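Local coordinates for protein fructose 1-phosphate kinase (Staphylococcus aureus, PDB 2JG5) that probably phosphorylates fructose 1-phosphate, and perhaps tagatose 6-phosphate, at the expense of ATP, as a kinase of the PfkB family, at residues N194-V199 with S231-N236; D221-I226 with K267-A272. All coordinates share one frame; numbering follows the deposited sequence.

Interaction 1 (N194-V199 with S231-N236)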
loop_
_atom_site.group_PDB
_atom_site.type_symbol
_atom_site.label_atom_id
_atom_site.label_comp_id
_atom_site.label_asym_id
_atom_site.label_seq_id
_atom_site.Cartn_x
_atom_site.Cartn_y
_atom_site.Cartn_z
ATOM N N ASN A 194 -40.224 -12.123 11.178
ATOM C CA ASN A 194 -40.803 -12.230 9.828
ATOM C C ASN A 194 -41.785 -11.114 9.440
ATOM O O ASN A 194 -42.412 -11.177 8.374
ATOM C CB ASN A 194 -41.493 -13.593 9.649
ATOM C CG ASN A 194 -40.578 -14.763 9.981
ATOM O OD1 ASN A 194 -40.661 -15.335 11.076
ATOM N ND2 ASN A 194 -39.686 -15.113 9.048
ATOM N N SER A 195 -41.936 -10.108 10.294
ATOM C CA SER A 195 -42.882 -9.031 10.007
ATOM C C SER A 195 -42.468 -7.709 10.632
ATOM O O SER A 195 -41.556 -7.669 11.457
ATOM C CB SER A 195 -44.300 -9.412 10.450
ATOM O OG SER A 195 -44.360 -9.639 11.842
ATOM N N ASP A 196 -43.137 -6.631 10.225
ATOM C CA ASP A 196 -42.868 -5.313 10.776
ATOM C C ASP A 196 -43.213 -5.274 12.269
ATOM O O ASP A 196 -42.468 -4.705 13.057
ATOM C CB ASP A 196 -43.616 -4.228 9.986
ATOM C CG ASP A 196 -43.187 -4.161 8.506
ATOM O OD1 ASP A 196 -42.071 -4.622 8.170
ATOM O OD2 ASP A 196 -43.978 -3.646 7.672
ATOM N N ALA A 197 -44.333 -5.896 12.639
ATOM C CA ALA A 197 -44.736 -6.081 14.046
ATOM C C ALA A 197 -43.683 -6.831 14.888
ATOM O O ALA A 197 -43.459 -6.496 16.049
ATOM C CB ALA A 197 -46.113 -6.808 14.131
ATOM N N ASP A 198 -43.057 -7.854 14.306
ATOM C CA ASP A 198 -41.998 -8.591 14.987
ATOM C C ASP A 198 -40.783 -7.708 15.211
ATOM O O ASP A 198 -40.148 -7.783 16.257
ATOM C CB ASP A 198 -41.606 -9.841 14.192
ATOM C CG ASP A 198 -42.466 -11.055 14.531
ATOM O OD1 ASP A 198 -43.066 -11.095 15.631
ATOM O OD2 ASP A 198 -42.541 -11.977 13.685
ATOM N N VAL A 199 -40.463 -6.871 14.231
ATOM C CA VAL A 199 -39.343 -5.939 14.347
ATOM C C VAL A 199 -39.589 -4.896 15.447
ATOM O O VAL A 199 -38.697 -4.636 16.249
ATOM C CB VAL A 199 -38.999 -5.257 12.990
ATOM C CG1 VAL A 199 -37.865 -4.266 13.149
ATOM C CG2 VAL A 199 -38.646 -6.294 11.927
ATOM N N SER A 231 -42.894 3.735 16.636
ATOM C CA SER A 231 -42.069 3.034 15.655
ATOM C C SER A 231 -42.395 3.502 14.243
ATOM O O SER A 231 -43.542 3.781 13.928
ATOM C CB SER A 231 -42.188 1.516 15.787
ATOM O OG SER A 231 -43.519 1.097 15.602
ATOM N N ILE A 232 -41.383 3.607 13.396
ATOM C CA ILE A 232 -41.570 4.163 12.057
ATOM C C ILE A 232 -41.075 3.198 10.984
ATOM O O ILE A 232 -40.047 2.515 11.150
ATOM C CB ILE A 232 -40.875 5.552 11.903
ATOM C CG1 ILE A 232 -41.410 6.537 12.947
ATOM C CG2 ILE A 232 -41.089 6.135 10.484
ATOM C CD1 ILE A 232 -40.381 7.505 13.458
ATOM N N LYS A 233 -41.822 3.134 9.888
ATOM C CA LYS A 233 -41.423 2.310 8.757
ATOM C C LYS A 233 -40.956 3.175 7.602
ATOM O O LYS A 233 -41.692 4.041 7.115
ATOM C CB LYS A 233 -42.556 1.375 8.324
ATOM C CG LYS A 233 -42.208 0.455 7.157
ATOM C CD LYS A 233 -41.099 -0.530 7.504
ATOM C CE LYS A 233 -40.570 -1.246 6.277
ATOM N NZ LYS A 233 -41.486 -2.335 5.811
ATOM N N ALA A 234 -39.716 2.948 7.184
ATOM C CA ALA A 234 -39.189 3.564 5.972
ATOM C C ALA A 234 -39.149 2.529 4.854
ATOM O O ALA A 234 -38.770 1.367 5.069
ATOM C CB ALA A 234 -37.818 4.133 6.215
ATOM N N VAL A 235 -39.564 2.946 3.665
ATOM C CA VAL A 235 -39.517 2.086 2.498
ATOM C C VAL A 235 -38.778 2.841 1.385
ATOM O O VAL A 235 -39.209 3.912 0.951
ATOM C CB VAL A 235 -40.948 1.660 2.062
ATOM C CG1 VAL A 235 -40.980 1.258 0.606
ATOM C CG2 VAL A 235 -41.478 0.529 2.948
ATOM N N ASN A 236 -37.654 2.289 0.938
ATOM C CA ASN A 236 -36.861 2.939 -0.101
ATOM C C ASN A 236 -37.251 2.500 -1.512
ATOM O O ASN A 236 -37.788 1.399 -1.692
ATOM C CB ASN A 236 -35.348 2.761 0.155
ATOM C CG ASN A 236 -34.943 1.316 0.420
ATOM O OD1 ASN A 236 -34.638 0.951 1.552
ATOM N ND2 ASN A 236 -34.917 0.498 -0.622
#

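Interaction 2 (D221-I226 with K267-A272)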
loop_
_atom_site.group_PDB
_atom_site.type_symbol
_atom_site.label_atom_id
_atom_site.label_comp_id
_atom_site.label_asym_id
_atom_site.label_seq_id
_atom_site.Cartn_x
_atom_site.Cartn_y
_atom_site.Cartn_z
ATOM N N ASP A 221 -35.432 -3.673 1.785
ATOM C CA ASP A 221 -36.831 -3.621 2.220
ATOM C C ASP A 221 -37.051 -2.447 3.155
ATOM O O ASP A 221 -38.101 -2.338 3.796
ATOM C CB ASP A 221 -37.244 -4.932 2.898
ATOM C CG ASP A 221 -37.227 -6.113 1.947
ATOM O OD1 ASP A 221 -36.731 -5.967 0.807
ATOM O OD2 ASP A 221 -37.717 -7.197 2.339
ATOM N N GLY A 222 -36.049 -1.574 3.227
ATOM C CA GLY A 222 -36.117 -0.384 4.056
ATOM C C GLY A 222 -35.558 -0.571 5.449
ATOM O O GLY A 222 -34.564 -1.268 5.644
ATOM N N ALA A 223 -36.197 0.071 6.420
ATOM C CA ALA A 223 -35.733 0.045 7.803
ATOM C C ALA A 223 -36.860 0.389 8.759
ATOM O O ALA A 223 -37.871 0.962 8.362
ATOM C CB ALA A 223 -34.554 1.013 8.002
ATOM N N ILE A 224 -36.680 0.034 10.022
ATOM C CA ILE A 224 -37.634 0.412 11.051
ATOM C C ILE A 224 -36.933 1.129 12.190
ATOM O O ILE A 224 -35.933 0.648 12.731
ATOM C CB ILE A 224 -38.457 -0.793 11.569
ATOM C CG1 ILE A 224 -39.311 -1.368 10.427
ATOM C CG2 ILE A 224 -39.323 -0.378 12.770
ATOM C CD1 ILE A 224 -40.036 -2.620 10.747
ATOM N N TYR A 225 -37.463 2.295 12.533
ATOM C CA TYR A 225 -37.004 3.033 13.691
ATOM C C TYR A 225 -37.922 2.665 14.850
ATOM O O TYR A 225 -39.143 2.644 14.682
ATOM C CB TYR A 225 -37.055 4.540 13.414
ATOM C CG TYR A 225 -36.835 5.383 14.649
ATOM C CD1 TYR A 225 -35.558 5.839 14.992
ATOM C CD2 TYR A 225 -37.900 5.702 15.489
ATOM C CE1 TYR A 225 -35.361 6.605 16.128
ATOM C CE2 TYR A 225 -37.713 6.457 16.630
ATOM C CZ TYR A 225 -36.446 6.909 16.940
ATOM O OH TYR A 225 -36.278 7.661 18.073
ATOM N N ILE A 226 -37.337 2.363 16.009
ATOM C CA ILE A 226 -38.125 2.057 17.209
ATOM C C ILE A 226 -37.729 2.938 18.404
ATOM O O ILE A 226 -36.551 3.027 18.758
ATOM C CB ILE A 226 -38.047 0.552 17.638
ATOM C CG1 ILE A 226 -38.348 -0.395 16.476
ATOM C CG2 ILE A 226 -38.999 0.273 18.800
ATOM C CD1 ILE A 226 -37.123 -0.827 15.686
ATOM N N LYS A 267 -38.258 12.666 9.735
ATOM C CA LYS A 267 -37.539 13.161 8.570
ATOM C C LYS A 267 -36.059 12.818 8.628
ATOM O O LYS A 267 -35.449 12.536 7.592
ATOM C CB LYS A 267 -37.759 14.659 8.400
ATOM C CG LYS A 267 -39.183 15.006 7.988
ATOM C CD LYS A 267 -39.364 14.842 6.498
ATOM C CE LYS A 267 -40.824 14.829 6.111
ATOM N NZ LYS A 267 -40.955 15.299 4.714
ATOM N N ALA A 268 -35.495 12.836 9.836
ATOM C CA ALA A 268 -34.108 12.410 10.061
ATOM C C ALA A 268 -33.946 10.960 9.635
ATOM O O ALA A 268 -32.964 10.602 8.977
ATOM C CB ALA A 268 -33.721 12.583 11.509
ATOM N N PHE A 269 -34.932 10.139 9.997
ATOM C CA PHE A 269 -34.964 8.716 9.648
ATOM C C PHE A 269 -35.097 8.539 8.137
ATOM O O PHE A 269 -34.353 7.757 7.536
ATOM C CB PHE A 269 -36.091 8.005 10.407
ATOM C CG PHE A 269 -36.173 6.512 10.154
ATOM C CD1 PHE A 269 -35.049 5.690 10.301
ATOM C CD2 PHE A 269 -37.390 5.925 9.813
ATOM C CE1 PHE A 269 -35.138 4.309 10.081
ATOM C CE2 PHE A 269 -37.489 4.545 9.609
ATOM C CZ PHE A 269 -36.363 3.741 9.734
ATOM N N GLN A 270 -36.031 9.277 7.534
ATOM C CA GLN A 270 -36.152 9.360 6.075
ATOM C C GLN A 270 -34.815 9.699 5.394
ATOM O O GLN A 270 -34.425 9.037 4.423
ATOM C CB GLN A 270 -37.195 10.412 5.690
ATOM C CG GLN A 270 -37.650 10.321 4.255
ATOM C CD GLN A 270 -38.408 11.548 3.802
ATOM O OE1 GLN A 270 -38.096 12.675 4.203
ATOM N NE2 GLN A 270 -39.395 11.343 2.955
ATOM N N GLN A 271 -34.134 10.730 5.900
ATOM C CA GLN A 271 -32.800 11.112 5.427
ATOM C C GLN A 271 -31.812 9.947 5.577
ATOM O O GLN A 271 -31.027 9.671 4.674
ATOM C CB GLN A 271 -32.297 12.348 6.190
ATOM C CG GLN A 271 -30.856 12.742 5.905
ATOM C CD GLN A 271 -30.650 14.232 5.970
ATOM O OE1 GLN A 271 -30.929 14.947 5.007
ATOM N NE2 GLN A 271 -30.151 14.721 7.107
ATOM N N ALA A 272 -31.893 9.261 6.717
ATOM C CA ALA A 272 -31.063 8.109 7.031
ATOM C C ALA A 272 -31.195 7.001 5.984
ATOM O O ALA A 272 -30.184 6.514 5.462
ATOM C CB ALA A 272 -31.398 7.595 8.415
#

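Interaction 1 (N194-V199 with S231-N236)
D196 and K233 form a salt bridge between the first turn of helix 196-208 and strand 230-235. The ammonium group is shared by both carboxylate oxygens: K233 NZ lies 3.3 Å from D196 OD1 and 3.4 Å from D196 OD2. It sits off the open end of the carboxylate but is displaced well above its plane, and each hydrogen bond within the pair is weak. The two side chains cross at about a right angle. K233 sends CG anti to its backbone N (chi1 -179°), and bends at chi2 and again at chi4 turn the chain across to the aspartate. D196 CG stands beside the backbone N (chi1 -62°), which leaves the carboxylate pointing out from the first turn of the helix.

That turn is capped locally. S195 occupies the N-cap position, and its OG accepts a weak bond of 3.3 Å from D198 N, while D198 OD2 in turn receives a long, weak bond from N194 N.

The bridge is the only contact between the two segments, and D196 and K233 supply the 80 Å² they bury together. I224 of strand 223-226 fills in between, touching the side chains of D196, V199 and K233; L303 of strand 299-303 also packs on K233. The bridge spans the start of helix 196-208 and the sheet face at the surface of the PfkB-family fold. D196 and D198, both in the opening turn, probably interact favourably with the positive end of the helix dipole, and the charge pair, long and partly exposed to solvent, implies a modest electrostatic tie between helix and strand.

Interaction 2 (D221-I226 with K267-A272)
F269 reaches from helix 265-280 to A223 and Y225, packing the helix against one face of the four-stranded antiparallel sheet formed by 214-217, 223-226, 230-235 and 299-303, within the α/β fold of a ribokinase-clan kinase. The Y225 methylene lies almost exactly over the ring: CB of Y225 is 3.6 Å from the centroid of the F269 ring and 2° off its normal, a CH-pi contact. Beyond that methylene the tyrosine ring leads away from the helix, yet it still presents an edge to the phenylalanine face, with centroids 6.0 Å apart and planes at 54°, an inclined edge-to-face pair.

The far end of F269 meets the strand itself. Its CZ wedges against A223, 3.7 Å from A223 CB and 3.4 Å from A223 O, the carbonyl oxygen coming to the ring edge near its plane. With CG anti to the backbone N, F269 bridges the gap between strand 223-226 and the 267-272 segment, whose axes come within 9.9 Å and run roughly antiparallel (150°).

A second shell holds these groups in place. I232 and A234 of the adjoining strand 230-235 both touch F269, and M255 of helix 247-260 packs on F269, Y225 and A272, making a shared hydrophobic core between the two helices and the sheet. I224, by contrast, points away from helix 265-280, and its side chain touches D196 and V199 of helix 196-208 on the other face. At the outer end of the tyrosine, OH makes a weak hydrogen bond to D227 OD1; at the inner end, Y225 N comes within 3.3 Å of F269 CZ.

How the interactions relate
Each interaction has one segment on a strand of the same sheet, 230-235 for interaction 1 and 223-226 for interaction 2; the two strands follow each other in the chain and pair antiparallel, and the centres of the interactions are about 10 Å apart. The pairing joins them directly: I232 N lies 2.8 Å from Y225 O and A234 N 3.0 Å from A223 O, both probable hydrogen bonds. Opposite faces of the sheet are used. Interaction 1 meets helix 196-208, whereas interaction 2 meets helix 265-280, so the sheet is sandwiched between the two. I224 and K233 belong to the former side; A223, Y225, I232 and A234 face the latter. A polar contact at the surface lies on one face and a buried, largely apolar contact on the other.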